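CsuC (Acinetobacter baumannii, PDB 6FJY) probably acts as the periplasmic chaperone of archaic Csu pili, holding subunits such as the tip adhesin CsuE in a pre-assembly complex by donor-strand complementation. Local coordinates at residues Y9-A14 against G130-S135; F38-D43 against S87-V92; A145-Q150 against K171-S176; E162-N167 against T202-I207. All coordinates share one frame; numbering follows the deposited sequence.

Two of the contacts pair antiparallel strands: interaction 2 in the N-terminal PapD-like domain and interaction 4 in the second domain. Interactions 1 and 3 have no hydrogen bond across them. Interactions 2 and 3 are mostly buried, interaction 2 with one backbone ladder and a cation-pi pair on one face of the sheet, interaction 3 by apolar side chains of proline, alanine and leucine; interactions 1 and 4 are partly buried, with charged side chains in both. Interactions 3 and 4 share a sheet, strands 149-154 and 162-167 being neighbours. Among other places the domains meet where Q42 packs on V203 (interactions 2 and 4) and where Y9 makes a cation-pi contact with R174 (interactions 1 and 3).

Interaction 1: Y9-A14 against G130-S135; sequences YPKIEA and GLTEES
E13 follows strand 11-12 directly, its CB directed at 130-135. Its CG lies anti to the carbonyl carbon (chi1 -56°), and a bend at chi2 swings the carboxylate toward the start of helix 133-140. At the tip the carboxylate turns a face to the methylene of S135, OE1 of E13 3.5 Å and OE2 3.8 Å from its CB. OE2 also faces the methyl of T132, with E13 OE2 4.2 Å from T132 CG2. The bond that fixes the carboxylate comes from just before 130-135, where the backbone N of S129 is hydrogen-bonded to OE1. K11, on the same side, runs obliquely over this turn; its NZ stands 4.1 Å from CG2 of T132, and its CE 4.4 Å from CD1 of L131. T132 is the N-cap residue of the helix. Its hydroxyl OG1 donates to OG of S135 at 2.8 Å, and the N of G130 adds a weak bond to that same OG, so the turn is tied up within itself. The contact thus joins the short strand 11-12 of the PapD-like domain to the first turn of the helix that follows strand 109-123. With a carboxylate set close to a helix N-terminus, the helix dipole and the nearby ammonium of K11 would both be expected to favour its charged form.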
loop_
_atom_site.group_PDB
_atom_site.type_symbol
_atom_site.label_atom_id
_atom_site.label_comp_id
_atom_site.label_asym_id
_atom_site.label_seq_id
_atom_site.Cartn_x
_atom_site.Cartn_y
_atom_site.Cartn_z
ATOM N N TYR A 9 1.099 -0.158 -3.778
ATOM C CA TYR A 9 0.217 0.076 -4.925
ATOM C C TYR A 9 -0.498 1.406 -4.747
ATOM O O TYR A 9 -1.723 1.452 -4.619
ATOM C CB TYR A 9 -0.797 -1.057 -5.092
ATOM C CG TYR A 9 -0.186 -2.415 -5.347
ATOM C CD1 TYR A 9 0.583 -2.659 -6.477
ATOM C CD2 TYR A 9 -0.366 -3.452 -4.453
ATOM C CE1 TYR A 9 1.140 -3.913 -6.718
ATOM C CE2 TYR A 9 0.187 -4.700 -4.679
ATOM C CZ TYR A 9 0.941 -4.924 -5.809
ATOM O OH TYR A 9 1.490 -6.163 -6.018
ATOM N N PRO A 10 0.238 2.514 -4.731
ATOM C CA PRO A 10 -0.397 3.817 -4.538
ATOM C C PRO A 10 -1.074 4.327 -5.808
ATOM O O PRO A 10 -0.794 3.885 -6.927
ATOM C CB PRO A 10 0.777 4.710 -4.135
ATOM C CG PRO A 10 1.925 4.136 -4.902
ATOM C CD PRO A 10 1.692 2.645 -4.912
ATOM N N LYS A 11 -1.991 5.271 -5.599
ATOM C CA LYS A 11 -2.715 5.919 -6.683
ATOM C C LYS A 11 -3.224 7.270 -6.206
ATOM O O LYS A 11 -3.385 7.506 -5.006
ATOM C CB LYS A 11 -3.881 5.074 -7.229
ATOM C CG LYS A 11 -4.494 4.048 -6.281
ATOM C CD LYS A 11 -5.262 4.645 -5.127
ATOM C CE LYS A 11 -5.674 3.533 -4.146
ATOM N NZ LYS A 11 -6.420 4.012 -2.934
ATOM N N ILE A 12 -3.439 8.158 -7.175
ATOM C CA ILE A 12 -3.942 9.512 -6.962
ATOM C C ILE A 12 -5.253 9.626 -7.733
ATOM O O ILE A 12 -5.255 9.584 -8.970
ATOM C CB ILE A 12 -2.936 10.566 -7.438
ATOM C CG1 ILE A 12 -1.526 10.195 -6.971
ATOM C CG2 ILE A 12 -3.335 11.952 -6.927
ATOM C CD1 ILE A 12 -0.455 11.203 -7.352
ATOM N N GLU A 13 -6.367 9.751 -7.015
ATOM C CA GLU A 13 -7.664 9.800 -7.672
ATOM C C GLU A 13 -7.860 11.146 -8.374
ATOM O O GLU A 13 -7.077 12.095 -8.206
ATOM C CB GLU A 13 -8.786 9.532 -6.669
ATOM C CG GLU A 13 -8.648 8.205 -5.908
ATOM C CD GLU A 13 -8.920 6.985 -6.748
ATOM O OE1 GLU A 13 -9.365 7.133 -7.904
ATOM O OE2 GLU A 13 -8.694 5.867 -6.241
ATOM N N ALA A 14 -8.928 11.218 -9.183
ATOM C CA ALA A 14 -9.166 12.410 -9.994
ATOM C C ALA A 14 -9.401 13.644 -9.133
ATOM O O ALA A 14 -8.966 14.744 -9.489
ATOM C CB ALA A 14 -10.347 12.188 -10.937
ATOM N N GLY A 130 -10.847 2.399 -8.671
ATOM C CA GLY A 130 -11.804 1.363 -8.354
ATOM C C GLY A 130 -11.576 0.664 -7.033
ATOM O O GLY A 130 -12.319 -0.272 -6.714
ATOM N N LEU A 131 -10.563 1.065 -6.263
ATOM C CA LEU A 131 -10.308 0.445 -4.970
ATOM C C LEU A 131 -11.031 1.157 -3.831
ATOM O O LEU A 131 -11.020 0.659 -2.701
ATOM C CB LEU A 131 -8.794 0.411 -4.685
ATOM C CG LEU A 131 -7.941 -0.348 -5.713
ATOM C CD1 LEU A 131 -6.554 -0.636 -5.190
ATOM C CD2 LEU A 131 -8.616 -1.620 -6.170
ATOM N N THR A 132 -11.669 2.293 -4.106
ATOM C CA THR A 132 -12.498 2.993 -3.141
ATOM C C THR A 132 -13.938 2.994 -3.644
ATOM O O THR A 132 -14.198 2.845 -4.843
ATOM C CB THR A 132 -12.021 4.438 -2.910
ATOM O OG1 THR A 132 -12.321 5.241 -4.056
ATOM C CG2 THR A 132 -10.519 4.471 -2.691
ATOM N N GLU A 133 -14.875 3.158 -2.707
ATOM C CA GLU A 133 -16.284 3.241 -3.075
ATOM C C GLU A 133 -16.516 4.372 -4.067
ATOM O O GLU A 133 -17.209 4.200 -5.077
ATOM C CB GLU A 133 -17.148 3.428 -1.825
ATOM N N GLU A 134 -15.932 5.541 -3.795
ATOM C CA GLU A 134 -16.125 6.695 -4.667
ATOM C C GLU A 134 -15.559 6.442 -6.058
ATOM O O GLU A 134 -16.184 6.798 -7.063
ATOM C CB GLU A 134 -15.493 7.938 -4.041
ATOM C CG GLU A 134 -16.025 9.247 -4.602
ATOM C CD GLU A 134 -15.589 10.456 -3.792
ATOM O OE1 GLU A 134 -14.539 10.380 -3.118
ATOM O OE2 GLU A 134 -16.302 11.483 -3.827
ATOM N N SER A 135 -14.370 5.838 -6.137
ATOM C CA SER A 135 -13.781 5.566 -7.444
ATOM C C SER A 135 -14.507 4.432 -8.154
ATOM O O SER A 135 -14.492 4.367 -9.388
ATOM C CB SER A 135 -12.289 5.240 -7.311
ATOM O OG SER A 135 -12.089 4.069 -6.543
#

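Interaction 2: F38-D43 against S87-V92; sequences FKWNQD and SYRLIV
The antiparallel ladder of strands 31-41 and 85-95 is tight at F38 and R89, a hydrogen-bonded pair: F38 N to R89 O spans 2.9 Å at 174°, and R89 N to F38 O 2.8 Å. Two residues on, the W40 N to S87 O bond is longer at 3.1 Å, its donor well above the carbonyl plane. Densest is the packing of R89 on W40. Bent at chi2 and chi3, R89 lays CD 3.7 Å from the centroid of the W40 six-membered ring; CZ follows over that face as a cation-pi partner and NH1 of R89 is the tip over the ring, 3.4 Å from CH2 of W40, with the guanidinium nearly perpendicular. On the opposite face of the sheet K39 and Y88 meet more loosely, CG of K39 4.2 Å from CE2 of Y88, both polar tips turning to E54. R89 NH2 also bonds to S117 OG and forms a salt bridge to the other protein's backbone, so the indole face probably steadies a cation employed in subunit binding.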
loop_
_atom_site.group_PDB
_atom_site.type_symbol
_atom_site.label_atom_id
_atom_site.label_comp_id
_atom_site.label_asym_id
_atom_site.label_seq_id
_atom_site.Cartn_x
_atom_site.Cartn_y
_atom_site.Cartn_z
ATOM N N PHE A 38 9.097 8.150 -12.320
ATOM C CA PHE A 38 9.260 8.064 -13.758
ATOM C C PHE A 38 7.916 7.801 -14.414
ATOM O O PHE A 38 7.049 7.138 -13.845
ATOM C CB PHE A 38 10.242 6.947 -14.132
ATOM C CG PHE A 38 11.654 7.204 -13.685
ATOM C CD1 PHE A 38 12.539 7.891 -14.503
ATOM C CD2 PHE A 38 12.093 6.785 -12.438
ATOM C CE1 PHE A 38 13.835 8.130 -14.094
ATOM C CE2 PHE A 38 13.390 7.020 -12.027
ATOM C CZ PHE A 38 14.259 7.696 -12.851
ATOM N N LYS A 39 7.751 8.347 -15.613
ATOM C CA LYS A 39 6.589 8.032 -16.418
ATOM C C LYS A 39 6.808 6.676 -17.068
ATOM O O LYS A 39 7.925 6.333 -17.466
ATOM C CB LYS A 39 6.345 9.105 -17.468
ATOM C CG LYS A 39 4.914 9.157 -17.978
ATOM C CD LYS A 39 4.625 10.495 -18.650
ATOM C CE LYS A 39 3.155 10.631 -19.039
ATOM N NZ LYS A 39 2.865 11.969 -19.654
ATOM N N TRP A 40 5.740 5.887 -17.120
ATOM C CA TRP A 40 5.782 4.488 -17.512
ATOM C C TRP A 40 4.876 4.292 -18.719
ATOM O O TRP A 40 3.676 4.571 -18.646
ATOM C CB TRP A 40 5.343 3.622 -16.334
ATOM C CG TRP A 40 5.266 2.155 -16.567
ATOM C CD1 TRP A 40 5.823 1.443 -17.575
ATOM C CD2 TRP A 40 4.563 1.210 -15.742
ATOM N NE1 TRP A 40 5.513 0.106 -17.436
ATOM C CE2 TRP A 40 4.743 -0.060 -16.316
ATOM C CE3 TRP A 40 3.808 1.324 -14.572
ATOM C CZ2 TRP A 40 4.190 -1.214 -15.771
ATOM C CZ3 TRP A 40 3.247 0.180 -14.032
ATOM C CH2 TRP A 40 3.447 -1.080 -14.637
ATOM N N ASN A 41 5.445 3.805 -19.817
ATOM C CA ASN A 41 4.677 3.536 -21.023
ATOM C C ASN A 41 5.134 2.206 -21.585
ATOM O O ASN A 41 6.167 1.668 -21.182
ATOM C CB ASN A 41 4.826 4.642 -22.079
ATOM C CG ASN A 41 6.253 4.779 -22.605
ATOM O OD1 ASN A 41 6.674 4.042 -23.497
ATOM N ND2 ASN A 41 6.994 5.741 -22.064
ATOM N N GLN A 42 4.315 1.637 -22.461
ATOM C CA GLN A 42 4.729 0.415 -23.138
ATOM C C GLN A 42 4.773 0.632 -24.647
ATOM O O GLN A 42 4.215 -0.143 -25.428
ATOM C CB GLN A 42 3.802 -0.741 -22.754
ATOM C CG GLN A 42 3.966 -1.205 -21.299
ATOM C CD GLN A 42 2.954 -2.272 -20.882
ATOM O OE1 GLN A 42 1.853 -2.352 -21.420
ATOM N NE2 GLN A 42 3.330 -3.091 -19.922
ATOM N N ASP A 43 5.518 1.648 -25.060
ATOM C CA ASP A 43 5.728 1.949 -26.465
ATOM C C ASP A 43 6.901 1.117 -26.967
ATOM O O ASP A 43 7.883 0.907 -26.251
ATOM C CB ASP A 43 5.997 3.441 -26.663
ATOM C CG ASP A 43 4.772 4.299 -26.385
ATOM O OD1 ASP A 43 3.638 3.795 -26.553
ATOM O OD2 ASP A 43 4.942 5.466 -25.976
ATOM N N SER A 87 0.266 6.183 -15.980
ATOM C CA SER A 87 1.079 5.186 -15.310
ATOM C C SER A 87 2.450 5.766 -14.999
ATOM O O SER A 87 3.010 6.523 -15.793
ATOM C CB SER A 87 1.218 3.944 -16.184
ATOM O OG SER A 87 -0.064 3.483 -16.577
ATOM N N TYR A 88 2.981 5.418 -13.833
ATOM C CA TYR A 88 4.280 5.894 -13.394
ATOM C C TYR A 88 4.949 4.779 -12.601
ATOM O O TYR A 88 4.293 3.840 -12.143
ATOM C CB TYR A 88 4.156 7.136 -12.507
ATOM C CG TYR A 88 3.406 8.286 -13.106
ATOM C CD1 TYR A 88 2.017 8.352 -13.006
ATOM C CD2 TYR A 88 4.073 9.331 -13.730
ATOM C CE1 TYR A 88 1.314 9.408 -13.530
ATOM C CE2 TYR A 88 3.369 10.401 -14.256
ATOM C CZ TYR A 88 1.987 10.427 -14.157
ATOM O OH TYR A 88 1.287 11.477 -14.685
ATOM N N ARG A 89 6.257 4.910 -12.385
ATOM C CA ARG A 89 6.982 4.014 -11.488
ATOM C C ARG A 89 7.596 4.879 -10.407
ATOM O O ARG A 89 8.311 5.839 -10.716
ATOM C CB ARG A 89 8.089 3.230 -12.195
ATOM C CG ARG A 89 7.631 2.294 -13.325
ATOM C CD ARG A 89 6.754 1.129 -12.906
ATOM N NE ARG A 89 7.402 0.208 -11.990
ATOM C CZ ARG A 89 6.933 -0.999 -11.703
ATOM N NH1 ARG A 89 5.817 -1.441 -12.268
ATOM N NH2 ARG A 89 7.577 -1.762 -10.839
ATOM N N LEU A 90 7.278 4.566 -9.152
ATOM C CA LEU A 90 7.950 5.157 -8.005
ATOM C C LEU A 90 9.203 4.335 -7.721
ATOM O O LEU A 90 9.120 3.110 -7.571
ATOM C CB LEU A 90 7.019 5.165 -6.796
ATOM C CG LEU A 90 7.649 5.484 -5.443
ATOM C CD1 LEU A 90 8.278 6.843 -5.458
ATOM C CD2 LEU A 90 6.635 5.360 -4.319
ATOM N N ILE A 91 10.363 4.999 -7.680
ATOM C CA ILE A 91 11.642 4.334 -7.444
ATOM C C ILE A 91 12.273 4.929 -6.190
ATOM O O ILE A 91 12.676 6.102 -6.180
ATOM C CB ILE A 91 12.604 4.465 -8.631
ATOM C CG1 ILE A 91 11.992 3.925 -9.922
ATOM C CG2 ILE A 91 13.881 3.693 -8.318
ATOM C CD1 ILE A 91 11.735 2.457 -9.893
ATOM N N VAL A 92 12.397 4.119 -5.144
ATOM C CA VAL A 92 13.069 4.558 -3.928
ATOM C C VAL A 92 14.249 3.635 -3.630
ATOM O O VAL A 92 14.110 2.402 -3.600
ATOM C CB VAL A 92 12.106 4.699 -2.731
ATOM C CG1 VAL A 92 10.658 4.400 -3.122
ATOM C CG2 VAL A 92 12.594 3.943 -1.515
#

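Interaction 3: A145-Q150 against K171-S176; sequences AKPVLQ and KFARLS
L149 and L175 share one side-chain conformation, CG anti to the carbonyl carbon (chi1 -58° in each) with the chain then extended, and this sends the two leucines toward each other tip to tip. CD1 of L149 and CD1 of L175 meet 3.8 Å apart. The same methyl of L149 also rests on A173, CD1 of L149 lying 3.7 Å from CB of A173. That CB is shared: it also touches the proline ring, P147 CB to A173 CB 3.6 Å, while CG of P147 lies over the carbonyl O of F172. A173 and L175 alternate with R174, whose side chain leaves the other way, toward Y9 and Y196, so the inner side of strand 173-175 is the apolar one. These segments belong to the second, Ig-like domain of the chaperone: strand 149-154 lies in its five-stranded sheet, and strand 173-175 pairs with strand 195-197 in the small one, so the leucines and A173 meet between the two sheets. Beyond the strands the backbone takes over. CA of P147 approaches O of K171 at 3.6 Å in a CA-H...O contact, that O being hydrogen-bonded by ND2 of N167. K171 itself lays its aliphatic chain along A145, CD of K171 3.6 Å from O of A145, then bends at chi3 and chi4 toward a long, weak ion pair with E85.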
loop_
_atom_site.group_PDB
_atom_site.type_symbol
_atom_site.label_atom_id
_atom_site.label_comp_id
_atom_site.label_asym_id
_atom_site.label_seq_id
_atom_site.Cartn_x
_atom_site.Cartn_y
_atom_site.Cartn_z
ATOM N N ALA A 145 -13.588 1.629 -18.413
ATOM C CA ALA A 145 -12.794 1.733 -17.185
ATOM C C ALA A 145 -12.464 0.335 -16.646
ATOM O O ALA A 145 -12.806 -0.047 -15.525
ATOM C CB ALA A 145 -13.527 2.576 -16.150
ATOM N N LYS A 146 -11.805 -0.436 -17.505
ATOM C CA LYS A 146 -11.419 -1.815 -17.244
ATOM C C LYS A 146 -10.411 -2.218 -18.306
ATOM O O LYS A 146 -10.220 -1.490 -19.286
ATOM C CB LYS A 146 -12.635 -2.750 -17.277
ATOM C CG LYS A 146 -13.357 -2.723 -18.631
ATOM C CD LYS A 146 -14.629 -3.554 -18.621
ATOM C CE LYS A 146 -14.346 -5.029 -18.412
ATOM N NZ LYS A 146 -15.621 -5.810 -18.364
ATOM N N PRO A 147 -9.688 -3.312 -18.106
ATOM C CA PRO A 147 -8.849 -3.831 -19.190
ATOM C C PRO A 147 -9.666 -4.630 -20.194
ATOM O O PRO A 147 -10.567 -5.381 -19.824
ATOM C CB PRO A 147 -7.829 -4.714 -18.463
ATOM C CG PRO A 147 -8.511 -5.124 -17.200
ATOM C CD PRO A 147 -9.371 -3.939 -16.810
ATOM N N VAL A 148 -9.347 -4.450 -21.477
ATOM C CA VAL A 148 -9.942 -5.210 -22.576
ATOM C C VAL A 148 -8.790 -5.820 -23.359
ATOM O O VAL A 148 -8.104 -5.112 -24.109
ATOM C CB VAL A 148 -10.820 -4.345 -23.497
ATOM C CG1 VAL A 148 -11.393 -5.193 -24.608
ATOM C CG2 VAL A 148 -11.946 -3.676 -22.717
ATOM N N LEU A 149 -8.577 -7.120 -23.199
ATOM C CA LEU A 149 -7.321 -7.730 -23.611
ATOM C C LEU A 149 -7.510 -8.645 -24.813
ATOM O O LEU A 149 -8.456 -9.438 -24.871
ATOM C CB LEU A 149 -6.674 -8.508 -22.456
ATOM C CG LEU A 149 -6.376 -7.704 -21.191
ATOM C CD1 LEU A 149 -5.624 -8.535 -20.157
ATOM C CD2 LEU A 149 -5.587 -6.455 -21.530
ATOM N N GLN A 150 -6.577 -8.535 -25.753
ATOM C CA GLN A 150 -6.494 -9.404 -26.911
ATOM C C GLN A 150 -5.067 -9.912 -27.030
ATOM O O GLN A 150 -4.122 -9.270 -26.570
ATOM C CB GLN A 150 -6.900 -8.660 -28.188
ATOM C CG GLN A 150 -8.383 -8.644 -28.436
ATOM C CD GLN A 150 -8.773 -7.668 -29.512
ATOM O OE1 GLN A 150 -7.959 -7.297 -30.356
ATOM N NE2 GLN A 150 -10.020 -7.215 -29.469
ATOM N N LYS A 171 -8.017 1.151 -18.414
ATOM C CA LYS A 171 -7.320 0.783 -17.183
ATOM C C LYS A 171 -6.386 -0.392 -17.452
ATOM O O LYS A 171 -6.583 -1.169 -18.388
ATOM C CB LYS A 171 -8.270 0.413 -16.044
ATOM C CG LYS A 171 -9.037 1.584 -15.453
ATOM C CD LYS A 171 -9.715 1.201 -14.155
ATOM C CE LYS A 171 -8.734 1.256 -12.976
ATOM N NZ LYS A 171 -7.795 0.112 -12.974
ATOM N N PHE A 172 -5.334 -0.478 -16.641
ATOM C CA PHE A 172 -4.324 -1.519 -16.775
ATOM C C PHE A 172 -4.846 -2.877 -16.306
ATOM O O PHE A 172 -5.803 -2.984 -15.536
ATOM C CB PHE A 172 -3.069 -1.169 -15.969
ATOM C CG PHE A 172 -3.269 -1.219 -14.471
ATOM C CD1 PHE A 172 -3.840 -0.146 -13.796
ATOM C CD2 PHE A 172 -2.908 -2.344 -13.743
ATOM C CE1 PHE A 172 -4.026 -0.183 -12.413
ATOM C CE2 PHE A 172 -3.095 -2.392 -12.355
ATOM C CZ PHE A 172 -3.659 -1.310 -11.690
ATOM N N ALA A 173 -4.163 -3.919 -16.765
ATOM C CA ALA A 173 -4.346 -5.280 -16.295
ATOM C C ALA A 173 -3.038 -5.747 -15.671
ATOM O O ALA A 173 -1.966 -5.534 -16.245
ATOM C CB ALA A 173 -4.752 -6.218 -17.435
ATOM N N ARG A 174 -3.122 -6.327 -14.473
ATOM C CA ARG A 174 -1.985 -6.987 -13.830
ATOM C C ARG A 174 -2.286 -8.484 -13.870
ATOM O O ARG A 174 -3.090 -8.991 -13.081
ATOM C CB ARG A 174 -1.741 -6.469 -12.408
ATOM C CG ARG A 174 -0.464 -7.030 -11.767
ATOM C CD ARG A 174 -0.086 -6.414 -10.398
ATOM N NE ARG A 174 -1.241 -5.930 -9.657
ATOM C CZ ARG A 174 -1.454 -4.659 -9.334
ATOM N NH1 ARG A 174 -0.587 -3.720 -9.677
ATOM N NH2 ARG A 174 -2.551 -4.321 -8.677
ATOM N N LEU A 175 -1.664 -9.176 -14.818
ATOM C CA LEU A 175 -1.928 -10.581 -15.070
ATOM C C LEU A 175 -0.909 -11.445 -14.344
ATOM O O LEU A 175 0.282 -11.119 -14.306
ATOM C CB LEU A 175 -1.879 -10.875 -16.564
ATOM C CG LEU A 175 -2.837 -10.092 -17.456
ATOM C CD1 LEU A 175 -2.610 -10.503 -18.893
ATOM C CD2 LEU A 175 -4.291 -10.307 -17.044
ATOM N N SER A 176 -1.388 -12.549 -13.769
ATOM C CA SER A 176 -0.550 -13.448 -12.979
ATOM C C SER A 176 -0.397 -14.798 -13.669
ATOM O O SER A 176 0.711 -15.161 -14.067
ATOM C CB SER A 176 -1.105 -13.599 -11.558
ATOM O OG SER A 176 -2.445 -14.062 -11.567
#

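Interaction 4: E162-N167 against T202-I207; sequences ELYLKN and TVKFAI
An antiparallel strand pair at the edge of the second domain's five-stranded sheet carries this contact, strand 162-167 running beside strand 201-204. L165 and V203 form the hydrogen-bonded pair: L165 N to V203 O is 2.8 Å and 172°, V203 N to L165 O 2.9 Å. Toward F205 the ladder loosens; F205 N gives a short bond to L163 O, but the return from L163 N to F205 O is weak. Within this chain, strand 201-204 is an outermost strand of the Ig-like sheet. On the face bearing Y164, K204 lies alongside the ring, its CB 4.0 Å from the ring centroid and almost straight above it. Extended beyond CG, K204 runs on past the phenol rim, so that CD of K204 meets E162 OE1 at 3.3 Å and NZ forms a long salt bridge to that oxygen. At the other end, OG1 of T202 sits 3.2 Å from CG of K166. The opposite face is apolar: L165 CD2 meets F205 CE2 at 4.2 Å, and I207 closes over CB of L163.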
loop_
_atom_site.group_PDB
_atom_site.type_symbol
_atom_site.label_atom_id
_atom_site.label_comp_id
_atom_site.label_asym_id
_atom_site.label_seq_id
_atom_site.Cartn_x
_atom_site.Cartn_y
_atom_site.Cartn_z
ATOM N N GLU A 162 6.958 -15.072 -29.633
ATOM C CA GLU A 162 6.621 -14.008 -28.698
ATOM C C GLU A 162 5.114 -13.815 -28.640
ATOM O O GLU A 162 4.460 -13.694 -29.679
ATOM C CB GLU A 162 7.304 -12.694 -29.103
ATOM C CG GLU A 162 8.816 -12.662 -28.909
ATOM C CD GLU A 162 9.413 -11.311 -29.276
ATOM O OE1 GLU A 162 8.774 -10.565 -30.047
ATOM O OE2 GLU A 162 10.508 -10.977 -28.775
ATOM N N LEU A 163 4.572 -13.799 -27.420
ATOM C CA LEU A 163 3.154 -13.579 -27.188
ATOM C C LEU A 163 2.894 -12.083 -27.093
ATOM O O LEU A 163 3.558 -11.383 -26.323
ATOM C CB LEU A 163 2.682 -14.271 -25.908
ATOM C CG LEU A 163 1.230 -13.972 -25.500
ATOM C CD1 LEU A 163 0.255 -14.426 -26.552
ATOM C CD2 LEU A 163 0.888 -14.577 -24.146
ATOM N N TYR A 164 1.916 -11.605 -27.851
ATOM C CA TYR A 164 1.529 -10.201 -27.857
ATOM C C TYR A 164 0.206 -10.060 -27.114
ATOM O O TYR A 164 -0.745 -10.797 -27.393
ATOM C CB TYR A 164 1.384 -9.673 -29.289
ATOM C CG TYR A 164 2.672 -9.546 -30.088
ATOM C CD1 TYR A 164 3.362 -10.673 -30.526
ATOM C CD2 TYR A 164 3.171 -8.303 -30.440
ATOM C CE1 TYR A 164 4.530 -10.557 -31.268
ATOM C CE2 TYR A 164 4.328 -8.179 -31.181
ATOM C CZ TYR A 164 5.006 -9.304 -31.596
ATOM O OH TYR A 164 6.160 -9.164 -32.335
ATOM N N LEU A 165 0.144 -9.114 -26.179
ATOM C CA LEU A 165 -1.074 -8.797 -25.449
ATOM C C LEU A 165 -1.422 -7.335 -25.678
ATOM O O LEU A 165 -0.568 -6.458 -25.520
ATOM C CB LEU A 165 -0.909 -9.073 -23.954
ATOM C CG LEU A 165 -1.446 -10.396 -23.403
ATOM C CD1 LEU A 165 -1.389 -11.479 -24.436
ATOM C CD2 LEU A 165 -0.660 -10.805 -22.159
ATOM N N LYS A 166 -2.668 -7.074 -26.055
ATOM C CA LYS A 166 -3.121 -5.715 -26.302
ATOM C C LYS A 166 -4.233 -5.369 -25.324
ATOM O O LYS A 166 -5.094 -6.198 -25.027
ATOM C CB LYS A 166 -3.617 -5.531 -27.744
ATOM C CG LYS A 166 -4.134 -4.128 -28.018
ATOM C CD LYS A 166 -4.665 -3.957 -29.434
ATOM C CE LYS A 166 -3.580 -4.016 -30.481
ATOM N NZ LYS A 166 -4.198 -4.024 -31.844
ATOM N N ASN A 167 -4.174 -4.160 -24.787
ATOM C CA ASN A 167 -5.207 -3.633 -23.913
ATOM C C ASN A 167 -5.886 -2.472 -24.631
ATOM O O ASN A 167 -5.243 -1.456 -24.917
ATOM C CB ASN A 167 -4.605 -3.178 -22.586
ATOM C CG ASN A 167 -5.640 -2.966 -21.524
ATOM O OD1 ASN A 167 -6.828 -2.846 -21.815
ATOM N ND2 ASN A 167 -5.196 -2.906 -20.271
ATOM N N THR A 202 0.143 -2.184 -26.029
ATOM C CA THR A 202 0.427 -3.554 -26.422
ATOM C C THR A 202 1.837 -3.895 -25.965
ATOM O O THR A 202 2.747 -3.064 -26.083
ATOM C CB THR A 202 0.308 -3.765 -27.951
ATOM O OG1 THR A 202 -1.022 -3.459 -28.396
ATOM C CG2 THR A 202 0.663 -5.205 -28.348
ATOM N N VAL A 203 2.010 -5.105 -25.412
ATOM C CA VAL A 203 3.319 -5.599 -25.009
ATOM C C VAL A 203 3.483 -7.023 -25.509
ATOM O O VAL A 203 2.511 -7.709 -25.829
ATOM C CB VAL A 203 3.543 -5.558 -23.486
ATOM C CG1 VAL A 203 4.187 -4.255 -23.097
ATOM C CG2 VAL A 203 2.243 -5.769 -22.750
ATOM N N LYS A 204 4.739 -7.469 -25.556
ATOM C CA LYS A 204 5.069 -8.811 -26.016
ATOM C C LYS A 204 5.968 -9.514 -25.006
ATOM O O LYS A 204 6.719 -8.874 -24.265
ATOM C CB LYS A 204 5.724 -8.796 -27.405
ATOM C CG LYS A 204 6.838 -7.782 -27.607
ATOM C CD LYS A 204 7.308 -7.828 -29.057
ATOM C CE LYS A 204 8.443 -6.863 -29.338
ATOM N NZ LYS A 204 8.898 -6.970 -30.762
ATOM N N PHE A 205 5.883 -10.845 -24.985
ATOM C CA PHE A 205 6.647 -11.631 -24.024
ATOM C C PHE A 205 7.420 -12.741 -24.726
ATOM O O PHE A 205 7.455 -12.801 -25.958
ATOM C CB PHE A 205 5.708 -12.263 -22.995
ATOM C CG PHE A 205 5.088 -11.284 -22.046
ATOM C CD1 PHE A 205 5.739 -10.116 -21.695
ATOM C CD2 PHE A 205 3.836 -11.530 -21.516
ATOM C CE1 PHE A 205 5.153 -9.213 -20.821
ATOM C CE2 PHE A 205 3.247 -10.634 -20.643
ATOM C CZ PHE A 205 3.906 -9.471 -20.297
ATOM N N ALA A 206 8.032 -13.625 -23.943
ATOM C CA ALA A 206 8.849 -14.725 -24.445
ATOM C C ALA A 206 8.130 -16.031 -24.135
ATOM O O ALA A 206 7.832 -16.307 -22.968
ATOM C CB ALA A 206 10.242 -14.703 -23.815
ATOM N N ILE A 207 7.855 -16.836 -25.164
ATOM C CA ILE A 207 7.078 -18.058 -24.961
ATOM C C ILE A 207 7.580 -19.191 -25.845
ATOM O O ILE A 207 8.643 -19.093 -26.470
ATOM C CB ILE A 207 5.576 -17.820 -25.217
ATOM C CG1 ILE A 207 5.363 -17.125 -26.563
ATOM C CG2 ILE A 207 4.936 -17.022 -24.084
ATOM C CD1 ILE A 207 4.815 -18.028 -27.620
#